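Ribonuclease VapC5 (Mycobacterium tuberculosis, PDB 3DBO) is a magnesium-dependent PIN-domain ribonuclease, probably the toxin of a type II toxin-antitoxin system whose antitoxin is VapB5. Local coordinates at residues L55-V60 / R110-D115; L63-A66 / I70-Q73; A94-R99 / I118-A123. All blocks are in the same frame, centred on the assembly; numbering follows the deposited sequence. Where two conformers were deposited one is given.

In the fold
Contact 1 lies at the probable magnesium site of the PIN domain: it contains Asp115, a predicted metal ligand, and brings Arg112 to about 6 Å, between side chains, from Asp26, the other predicted ligand. Contact 2 continues helix 52-64 away from that site to its C-terminal end, its centre about 17 Å from that of contact 1, and meets a bound sodium ion instead. Contact 3 shares helix 113-124 with contact 1, about 14 Å away between centres; the two touch where, in one of its two conformers, Ile113 CD1 lies 3.6 Å from Trp97 CZ2. Contacts 2 and 3 sit on opposite sides of the chain's centre, their own centres about 30 Å apart.

Contact 1. Residues L55-V60 / R110-D115; sequences LAELRV and RVRIND
Arg112 grips Glu57 end-on in a salt bridge, with both terminal nitrogens of the guanidinium, NH1 and NH2, converging on a single carboxylate oxygen. NH1 of Arg112 lies 2.7 Å from Glu57 OE2, and NH2 of Arg112 lies 3.0 Å from the same oxygen. The latter bond uses the syn lone pair of OE2, whereas NH1 comes in on the syn side but 32° out of the carboxylate plane. A third donor, Asn114 ND2, reaches Glu57 OE2 from above that plane at 3.1 Å, nearly straight. Glu57 OE1 takes a weak bond from Arg112 NH2 and is also held by Thr27. Asp115 grips the guanidinium from its own segment, OD1 lying 2.8 Å from Arg112 NH2, and so completes a three-residue ionic network. A bend at chi3 (-49°) turns the arginine head back toward Asp115, while NH1 also bonds the backbone of another protein chain. Asn114 CB adds a close approach, 3.4 Å from Glu57 OE2. The contact thus ties helix 52-64 to the start of helix 113-124, where Arg112 is the N-cap residue, beside the predicted magnesium ligand Asp115; Leu58 packs on helix 68-79 and Val111 on helix 91-107.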
# COMPACT_ATOMS: atom_id res chain seq x y z
N LEU B 55 4.22 -5.33 -3.12
CA LEU B 55 4.65 -6.49 -3.93
C LEU B 55 4.87 -7.71 -3.00
O LEU B 55 4.37 -8.81 -3.26
CB LEU B 55 5.93 -6.16 -4.74
CG LEU B 55 6.47 -7.29 -5.63
CD1 LEU B 55 5.43 -7.82 -6.59
CD2 LEU B 55 7.77 -6.87 -6.39
N ALA B 56 5.60 -7.49 -1.91
CA ALA B 56 5.86 -8.55 -0.93
C ALA B 56 4.59 -9.10 -0.29
O ALA B 56 4.41 -10.31 -0.15
CB ALA B 56 6.79 -8.00 0.16
N GLU B 57 3.70 -8.19 0.11
CA GLU B 57 2.50 -8.59 0.82
C GLU B 57 1.52 -9.36 -0.07
O GLU B 57 0.95 -10.36 0.37
CB GLU B 57 1.87 -7.37 1.48
CG GLU B 57 2.70 -6.95 2.70
CD GLU B 57 2.12 -5.79 3.49
OE1 GLU B 57 1.31 -5.02 2.93
OE2 GLU B 57 2.48 -5.65 4.69
N LEU B 58 1.36 -8.91 -1.31
CA LEU B 58 0.52 -9.64 -2.29
C LEU B 58 1.12 -11.01 -2.61
O LEU B 58 0.39 -11.99 -2.75
CB LEU B 58 0.33 -8.80 -3.56
CG LEU B 58 -0.44 -7.47 -3.36
CD1 LEU B 58 -0.51 -6.77 -4.70
CD2 LEU B 58 -1.83 -7.75 -2.77
N ARG B 59 2.45 -11.09 -2.65
CA ARG B 59 3.11 -12.37 -2.91
C ARG B 59 2.93 -13.34 -1.75
O ARG B 59 2.64 -14.50 -1.96
CB ARG B 59 4.58 -12.15 -3.28
CG ARG B 59 5.24 -13.35 -3.94
CD ARG B 59 6.69 -13.02 -4.29
NE ARG B 59 7.21 -14.01 -5.24
CZ ARG B 59 7.85 -15.12 -4.89
NH1 ARG B 59 8.09 -15.40 -3.60
NH2 ARG B 59 8.25 -15.98 -5.83
N VAL B 60 3.10 -12.87 -0.52
CA VAL B 60 2.84 -13.73 0.62
C VAL B 60 1.38 -14.19 0.62
O VAL B 60 1.08 -15.36 0.95
CB VAL B 60 3.00 -12.95 1.96
CG1 VAL B 60 2.39 -13.75 3.13
CG2 VAL B 60 4.44 -12.65 2.23
N ARG B 110 0.85 4.44 17.12
CA ARG B 110 1.37 3.27 16.40
C ARG B 110 0.89 3.17 14.95
O ARG B 110 -0.22 3.58 14.62
CB ARG B 110 1.04 1.98 17.16
CG ARG B 110 1.66 1.88 18.55
CD ARG B 110 1.14 0.67 19.33
NE ARG B 110 -0.30 0.75 19.58
CZ ARG B 110 -1.21 0.07 18.90
NH1 ARG B 110 -0.83 -0.75 17.93
NH2 ARG B 110 -2.50 0.20 19.19
N VAL B 111 1.76 2.60 14.11
CA VAL B 111 1.48 2.24 12.72
C VAL B 111 2.12 0.84 12.53
O VAL B 111 3.20 0.63 13.07
CB VAL B 111 2.15 3.30 11.76
CG1 VAL B 111 2.23 2.84 10.34
CG2 VAL B 111 1.43 4.69 11.85
N ARG B 112 1.49 -0.08 11.79
CA ARG B 112 2.12 -1.38 11.38
C ARG B 112 3.47 -1.03 10.79
O ARG B 112 3.57 -0.07 10.00
CB ARG B 112 1.36 -2.03 10.19
CG ARG B 112 0.05 -2.83 10.40
CD ARG B 112 -0.11 -3.87 9.24
NE ARG B 112 0.09 -3.33 7.87
CZ ARG B 112 0.65 -3.99 6.86
NH1 ARG B 112 1.12 -5.22 7.03
NH2 ARG B 112 0.78 -3.41 5.67
N ILE B 113 4.52 -1.78 11.11
CA ILE B 113 5.85 -1.40 10.60
C ILE B 113 5.91 -1.38 9.06
O ILE B 113 6.55 -0.50 8.48
CB ILE B 113 7.01 -2.21 11.24
CG1 ILE B 113 8.35 -1.52 10.97
CG2 ILE B 113 7.05 -3.63 10.72
CD1 ILE B 113 9.51 -2.00 11.85
N ASN B 114 5.24 -2.33 8.41
CA ASN B 114 5.25 -2.38 6.96
C ASN B 114 4.48 -1.19 6.37
O ASN B 114 4.88 -0.66 5.35
CB ASN B 114 4.72 -3.70 6.43
CG ASN B 114 5.82 -4.74 6.25
OD1 ASN B 114 6.99 -4.51 6.60
ND2 ASN B 114 5.45 -5.89 5.68
N ASP B 115 3.41 -0.76 7.04
CA ASP B 115 2.74 0.49 6.64
C ASP B 115 3.63 1.71 6.81
O ASP B 115 3.60 2.62 5.98
CB ASP B 115 1.39 0.69 7.36
CG ASP B 115 0.26 -0.13 6.71
OD1 ASP B 115 0.46 -0.66 5.58
OD2 ASP B 115 -0.82 -0.24 7.32

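Contact 2. Residues L63-A66 / I70-Q73; sequences LAAA and IRAQ. With NA (sodium ion), chain F.
Ala65 and Arg71 face each other across the turn between two successive helices, the methyl of the alanine set against the helical backbone and the long arginine chain reaching back over its carbonyl. Ala65 CB rests 3.5 Å from both the N and the CA of Arg71, and its distance to Arg71 CB is 3.7 Å, so a small residue lets the two backbones come within 5.0 Å, CA to CA. Beside it, Ile70 CG2 touches the same methyl, 3.7 Å from Ala65 CB in one of its two deposited conformers, while the CD1 end of its chain leads off in another direction.

The polar half of the contact belongs to the arginine. Its CG stands anti to the backbone N (chi1 -166°), and a bend at chi3 (-60°) swings the guanidinium round to Ala65 O. NH2 of Arg71 donates to Ala65 O at 3.3 Å, a fairly long bond that enters above the carbonyl plane, 46° out of it, and is tilted from the guanidinium plane as well. The same Ala65 O binds the sodium ion at 2.7 Å, jointly with Val62 O. Arg71 NE lies 2.8 Å from the sodium ion, in the plane of the guanidinium; because this nitrogen carries a hydrogen and the group a positive charge, it is an unusual neighbour for a cation and probably not a normal ligand.

Ala65 is the first residue to leave helical geometry after helix 52-64, and helix 68-79 begins just beyond it, where Ile70 N makes a weak hydrogen bond to Thr67 OG1. The contact therefore joins the end of one helix to the start of the next across a short turn between consecutive helices, while another protein chain packs against Ala64, Ile70 and Gln73.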
# COMPACT_ATOMS: atom_id res chain seq x y z
N LEU B 63 1.13 -17.21 -1.56
CA LEU B 63 1.75 -18.37 -0.94
C LEU B 63 0.98 -18.91 0.28
O LEU B 63 1.08 -20.09 0.61
CB LEU B 63 3.20 -18.04 -0.58
CG LEU B 63 4.10 -17.66 -1.77
CD1 LEU B 63 5.48 -17.36 -1.23
CD2 LEU B 63 4.14 -18.79 -2.83
N ALA B 64 0.23 -18.03 0.94
CA ALA B 64 -0.55 -18.41 2.13
C ALA B 64 -1.95 -18.95 1.82
O ALA B 64 -2.59 -19.55 2.70
CB ALA B 64 -0.68 -17.22 3.07
N ALA B 65 -2.42 -18.73 0.60
CA ALA B 65 -3.81 -19.06 0.24
C ALA B 65 -4.09 -20.53 0.54
O ALA B 65 -3.29 -21.40 0.19
CB ALA B 65 -4.09 -18.72 -1.24
N ALA B 66 -5.24 -20.77 1.18
CA ALA B 66 -5.60 -22.09 1.66
C ALA B 66 -6.25 -23.00 0.60
O ALA B 66 -6.12 -24.22 0.68
CB ALA B 66 -6.51 -21.97 2.91
N ILE B 70 -9.01 -19.25 -3.82
CA ILE B 70 -8.43 -18.08 -3.16
C ILE B 70 -7.06 -17.81 -3.78
O ILE B 70 -6.73 -16.66 -4.07
CB ILE B 70 -8.32 -18.28 -1.62
CG1 ILE B 70 -9.72 -18.27 -0.98
CG2 ILE B 70 -7.46 -17.20 -0.98
CD1 ILE B 70 -10.52 -17.01 -1.27
N ARG B 71 -6.30 -18.88 -3.98
CA ARG B 71 -4.96 -18.78 -4.59
C ARG B 71 -5.06 -18.15 -5.99
O ARG B 71 -4.28 -17.27 -6.32
CB ARG B 71 -4.32 -20.16 -4.68
CG ARG B 71 -2.84 -20.14 -4.99
CD ARG B 71 -2.32 -21.57 -5.00
NE ARG B 71 -2.55 -22.17 -3.68
CZ ARG B 71 -3.29 -23.25 -3.45
NH1 ARG B 71 -3.84 -23.93 -4.44
NH2 ARG B 71 -3.46 -23.66 -2.19
N ALA B 72 -6.01 -18.61 -6.81
CA ALA B 72 -6.18 -18.02 -8.14
C ALA B 72 -6.54 -16.54 -8.07
O ALA B 72 -6.04 -15.74 -8.87
CB ALA B 72 -7.24 -18.77 -8.91
N GLN B 73 -7.43 -16.17 -7.15
CA GLN B 73 -7.82 -14.76 -6.99
C GLN B 73 -6.60 -13.90 -6.60
O GLN B 73 -6.37 -12.82 -7.15
CB GLN B 73 -8.95 -14.59 -5.98
CG GLN B 73 -9.59 -13.21 -6.01
CD GLN B 73 -9.88 -12.73 -7.42
OE1 GLN B 73 -10.71 -13.32 -8.13
NE2 GLN B 73 -9.19 -11.67 -7.85
NA NA F . -1.20 -20.99 -1.52

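Contact 3. Residues A94-R99 / I118-A123; sequences ARMWAR and IAAVAA
Met96 lays its bent side chain across the backbone and methyl groups of helix 113-124, with CG 3.6 Å from Ala120 O and 3.7 Å from Ala123 CB. Chi1 sets CG beside the carbonyl carbon, and the turns at chi2 (59°) and chi3 (76°) fold the thioether along the neighbouring helix instead of letting it run straight out. As a result SD sits over the methyl of Ala123, and the terminal CE comes to 3.8 Å from Ala123 O. The contact is thus made by carbon and sulfur against the methyls of Ala120 and Ala123 and their carbonyl oxygens.

One turn earlier in helix 113-124, Ala120 supplies the second half of the interface. Its CB points into the facing helix and meets the main chain of Trp97, 3.5 Å from the N of that residue, and also the first carbon of its side chain, with Trp97 CB 3.7 Å from Ala120 CB. The indole itself is turned so that this methyl lies at its edge, near the ring plane, and not over a face; the ring instead stacks with Trp117 and packs on Ile113 and Leu116 of the same helix. With alanines at both touching positions of helix 113-124, the helices come close: the axes of the two short segments approach to 7.9 Å, with 119° between their directions, and the CA atoms of Trp97 and Ala120 are 4.8 Å apart.

Ser144 touches both Met96 and Ala123 at this end of the interface, and a bound sodium ion lies about 4 Å from the Ala123 side chain. On its other side helix 113-124 leans on strand 47-51 through Ile118 and Val121. Helix 91-107 is thereby layered outside a helix that itself covers the parallel sheet, the alpha/beta/alpha build of a PIN domain.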
# COMPACT_ATOMS: atom_id res chain seq x y z
N ALA B 94 14.56 5.43 3.71
CA ALA B 94 15.12 5.02 4.99
C ALA B 94 15.22 6.20 5.95
O ALA B 94 14.89 6.07 7.11
CB ALA B 94 16.51 4.39 4.77
N ARG B 95 15.73 7.33 5.46
CA ARG B 95 15.84 8.52 6.32
C ARG B 95 14.48 9.01 6.79
O ARG B 95 14.30 9.39 7.95
CB ARG B 95 16.61 9.61 5.58
CG ARG B 95 18.07 9.19 5.33
CD ARG B 95 18.86 10.32 4.62
NE ARG B 95 20.19 9.85 4.24
CZ ARG B 95 20.57 9.58 3.00
NH1 ARG B 95 19.74 9.76 1.96
NH2 ARG B 95 21.81 9.15 2.78
N MET B 96 13.51 8.98 5.87
CA MET B 96 12.14 9.35 6.20
C MET B 96 11.54 8.42 7.26
O MET B 96 10.87 8.89 8.18
CB MET B 96 11.26 9.37 4.93
CG MET B 96 9.81 9.88 5.18
SD MET B 96 9.73 11.57 5.84
CE MET B 96 10.09 12.50 4.36
N TRP B 97 11.76 7.10 7.11
CA TRP B 97 11.23 6.13 8.05
C TRP B 97 11.68 6.48 9.47
O TRP B 97 10.87 6.45 10.39
CB TRP B 97 11.70 4.71 7.71
CG TRP B 97 11.07 3.58 8.49
CD1 TRP B 97 9.99 2.84 8.13
CD2 TRP B 97 11.53 3.06 9.74
NE1 TRP B 97 9.74 1.87 9.08
CE2 TRP B 97 10.67 1.99 10.08
CE3 TRP B 97 12.58 3.39 10.61
CZ2 TRP B 97 10.84 1.24 11.26
CZ3 TRP B 97 12.74 2.64 11.79
CH2 TRP B 97 11.88 1.58 12.09
N ALA B 98 12.95 6.83 9.63
CA ALA B 98 13.47 7.19 10.96
C ALA B 98 12.74 8.41 11.55
O ALA B 98 12.39 8.40 12.73
CB ALA B 98 15.01 7.44 10.88
N ARG B 99 12.57 9.46 10.76
CA ARG B 99 11.87 10.68 11.20
C ARG B 99 10.44 10.35 11.62
O ARG B 99 10.00 10.74 12.71
CB ARG B 99 11.85 11.74 10.07
CG ARG B 99 11.24 13.07 10.50
CD ARG B 99 11.52 14.22 9.52
NE ARG B 99 11.11 15.49 10.12
CZ ARG B 99 11.60 16.69 9.81
NH1 ARG B 99 12.55 16.81 8.89
NH2 ARG B 99 11.14 17.77 10.44
N ILE B 118 5.82 1.89 3.81
CA ILE B 118 5.04 2.45 2.70
C ILE B 118 4.96 3.98 2.79
O ILE B 118 5.27 4.67 1.81
CB ILE B 118 3.65 1.81 2.61
CG1 ILE B 118 3.80 0.33 2.20
CG2 ILE B 118 2.79 2.54 1.55
CD1 ILE B 118 2.48 -0.48 2.41
N ALA B 119 4.56 4.48 3.96
CA ALA B 119 4.44 5.92 4.20
C ALA B 119 5.80 6.61 4.02
O ALA B 119 5.86 7.70 3.44
CB ALA B 119 3.91 6.17 5.59
N ALA B 120 6.88 5.96 4.47
CA ALA B 120 8.23 6.52 4.30
C ALA B 120 8.60 6.67 2.82
O ALA B 120 9.14 7.69 2.40
CB ALA B 120 9.29 5.68 5.07
N VAL B 121 8.32 5.64 2.04
CA VAL B 121 8.58 5.69 0.61
C VAL B 121 7.79 6.83 -0.06
O VAL B 121 8.37 7.68 -0.78
CB VAL B 121 8.25 4.31 -0.06
CG1 VAL B 121 8.19 4.42 -1.61
CG2 VAL B 121 9.29 3.24 0.38
N ALA B 122 6.49 6.86 0.19
CA ALA B 122 5.65 7.91 -0.39
C ALA B 122 6.10 9.31 0.04
O ALA B 122 6.32 10.19 -0.82
CB ALA B 122 4.16 7.67 -0.03
N ALA B 123 6.23 9.54 1.36
CA ALA B 123 6.65 10.85 1.89
C ALA B 123 7.99 11.31 1.34
O ALA B 123 8.17 12.50 1.07
CB ALA B 123 6.68 10.85 3.41